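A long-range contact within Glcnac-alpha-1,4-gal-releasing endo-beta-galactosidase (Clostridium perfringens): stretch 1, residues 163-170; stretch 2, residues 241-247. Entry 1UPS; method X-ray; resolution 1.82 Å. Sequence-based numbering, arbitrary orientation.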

# COMPACT_ATOMS: atom_id res chain seq x y z
N SER A 163 -17.09 15.83 -6.85
CA SER A 163 -16.85 14.69 -5.97
C SER A 163 -15.61 14.91 -5.10
O SER A 163 -14.59 15.46 -5.56
CB SER A 163 -16.66 13.41 -6.79
OG SER A 163 -16.49 12.29 -5.93
N LYS A 164 -15.69 14.43 -3.86
CA LYS A 164 -14.54 14.32 -2.99
C LYS A 164 -14.19 12.83 -2.75
O LYS A 164 -13.38 12.52 -1.88
CB LYS A 164 -14.81 14.99 -1.64
CG LYS A 164 -14.96 16.51 -1.67
N GLN A 165 -14.81 11.92 -3.50
CA GLN A 165 -14.62 10.48 -3.27
C GLN A 165 -13.87 9.86 -4.43
O GLN A 165 -14.38 8.96 -5.14
CB GLN A 165 -15.97 9.77 -2.98
CG GLN A 165 -16.66 10.38 -1.77
CD GLN A 165 -17.90 9.66 -1.26
OE1 GLN A 165 -18.45 8.80 -1.93
NE2 GLN A 165 -18.33 10.00 -0.05
N THR A 166 -12.65 10.36 -4.63
CA THR A 166 -11.87 10.13 -5.84
C THR A 166 -10.51 9.52 -5.52
O THR A 166 -9.60 9.59 -6.37
CB THR A 166 -11.60 11.50 -6.54
OG1 THR A 166 -11.05 12.39 -5.55
CG2 THR A 166 -12.89 12.18 -6.99
N GLY A 167 -10.33 8.97 -4.31
CA GLY A 167 -9.05 8.38 -3.94
C GLY A 167 -8.54 7.32 -4.91
O GLY A 167 -9.32 6.56 -5.48
N GLU A 168 -7.22 7.29 -5.09
CA GLU A 168 -6.55 6.25 -5.91
C GLU A 168 -5.54 5.52 -5.03
O GLU A 168 -4.74 6.17 -4.35
CB GLU A 168 -5.81 6.88 -7.09
CG GLU A 168 -5.04 5.83 -7.92
CD GLU A 168 -4.34 6.41 -9.14
OE1 GLU A 168 -3.63 5.62 -9.79
OE2 GLU A 168 -4.50 7.61 -9.44
N ILE A 169 -5.60 4.19 -5.01
CA ILE A 169 -4.56 3.38 -4.37
C ILE A 169 -3.97 2.47 -5.42
O ILE A 169 -4.66 1.62 -5.97
CB ILE A 169 -5.09 2.52 -3.18
CG1 ILE A 169 -5.79 3.38 -2.13
CG2 ILE A 169 -3.94 1.67 -2.56
CD1 ILE A 169 -6.64 2.54 -1.14
N ASP A 170 -2.68 2.67 -5.73
CA ASP A 170 -2.01 1.78 -6.67
C ASP A 170 -1.36 0.68 -5.84
O ASP A 170 -0.27 0.88 -5.32
CB ASP A 170 -0.99 2.56 -7.49
CG ASP A 170 -1.62 3.72 -8.21
OD1 ASP A 170 -2.66 3.50 -8.89
OD2 ASP A 170 -1.18 4.88 -8.11
N SER A 241 -6.73 6.54 5.17
CA SER A 241 -7.38 5.65 4.20
C SER A 241 -8.67 6.27 3.72
O SER A 241 -9.29 7.05 4.46
CB SER A 241 -7.67 4.27 4.82
OG SER A 241 -8.82 4.31 5.67
N PRO A 242 -9.08 5.93 2.50
CA PRO A 242 -10.36 6.39 1.97
C PRO A 242 -11.53 5.88 2.79
O PRO A 242 -11.45 4.80 3.38
CB PRO A 242 -10.39 5.81 0.56
CG PRO A 242 -8.93 5.59 0.23
CD PRO A 242 -8.34 5.09 1.52
N ASP A 243 -12.60 6.66 2.85
CA ASP A 243 -13.77 6.26 3.64
C ASP A 243 -15.06 6.12 2.81
O ASP A 243 -16.15 6.58 3.22
CB ASP A 243 -13.94 7.18 4.85
CG ASP A 243 -14.29 8.61 4.47
OD1 ASP A 243 -14.06 9.03 3.31
OD2 ASP A 243 -14.83 9.39 5.29
N TYR A 244 -14.92 5.48 1.65
CA TYR A 244 -16.02 5.28 0.71
C TYR A 244 -15.71 4.06 -0.14
O TYR A 244 -14.58 3.56 -0.10
CB TYR A 244 -16.22 6.50 -0.21
CG TYR A 244 -14.94 7.17 -0.60
CD1 TYR A 244 -14.14 6.65 -1.63
CD2 TYR A 244 -14.50 8.30 0.08
CE1 TYR A 244 -12.94 7.27 -1.98
CE2 TYR A 244 -13.29 8.93 -0.27
CZ TYR A 244 -12.53 8.40 -1.29
OH TYR A 244 -11.34 9.00 -1.64
N GLU A 245 -16.69 3.59 -0.89
CA GLU A 245 -16.50 2.40 -1.71
C GLU A 245 -15.55 2.69 -2.87
O GLU A 245 -15.54 3.80 -3.39
CB GLU A 245 -17.84 1.89 -2.26
CG GLU A 245 -18.77 1.37 -1.16
CD GLU A 245 -19.81 0.40 -1.68
OE1 GLU A 245 -19.94 0.22 -2.90
OE2 GLU A 245 -20.54 -0.18 -0.83
N MET A 246 -14.77 1.69 -3.24
CA MET A 246 -13.80 1.79 -4.33
C MET A 246 -13.99 0.61 -5.27
O MET A 246 -14.39 -0.49 -4.84
CB MET A 246 -12.37 1.79 -3.78
CG MET A 246 -12.06 3.03 -2.92
SD MET A 246 -10.38 2.97 -2.23
CE MET A 246 -9.46 3.82 -3.58
N GLY A 247 -13.69 0.85 -6.55
CA GLY A 247 -13.72 -0.18 -7.58
C GLY A 247 -12.31 -0.59 -7.91
O GLY A 247 -11.37 0.11 -7.54

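Stretch 1 approaches stretch 2 first as a loop and then, from Glu168, as a strand, and the contact changes from the side chain of Tyr244 to an apolar cluster along the way. Ser163 itself lies out of reach of stretch 2, but within the loop Gln165 N donates a hydrogen bond to Ser163 OG (3.0 Å, with an N-H...acceptor angle of 163°), linking the serine to the first residue that makes a substantial contact. Lys164, whose side chain is modelled only as far as CG, touches stretch 2 through its backbone, with its carbonyl O 3.9 Å from Tyr244 CE2.

Gln165 lies over one face of the Tyr244 ring. Its CB is 3.6 Å from the ring centroid and only 10° off the ring normal, a nearly axial CH-pi contact, and its CG comes within 3.5 Å of Tyr244 CD2. With chi1 in the m well and chi2 at t, the side chain then extends beyond the ring, so that the aliphatic part packs on the aromatic face while the amide lies farther out.

At Thr166 the CA-to-CB bond points away from stretch 2, and the residue approaches mainly through its backbone, with N 3.5 Å from Tyr244 OH. The polar link between the stretches comes at the next residue, where Gly167 N donates a hydrogen bond to Tyr244 OH (2.9 Å). The amide lies at the ring edge, near its plane, and the N-H...acceptor angle of 138° makes the bond noticeably bent. Tyr244 thus uses its face for Gln165 and its hydroxyl for the Gly167 backbone. The absence of a side chain at Gly167 matters here: an ideally placed CB would point toward stretch 2 and sit 2.7 Å from Tyr244 OH, a clash. The carbonyl of the same glycine meets the end of Met246, with Gly167 O 3.3 Å from Met246 CE.

As the strand begins, the side chains of Glu168 and Ile169 point in contrasting directions. Glu168 directs its CA-to-CB bond away from stretch 2 and contributes little beyond its backbone N, 4.4 Å from Met246 CE. Ile169 points toward stretch 2, and its CD1 packs 4.1 Å from Pro242 CG and 3.9 Å from Met246 SD. These buried apolar contacts bring together residues from both ends of the Pro242 to Met246 segment. Asp170 is out of reach, and the contact ends with Ile169.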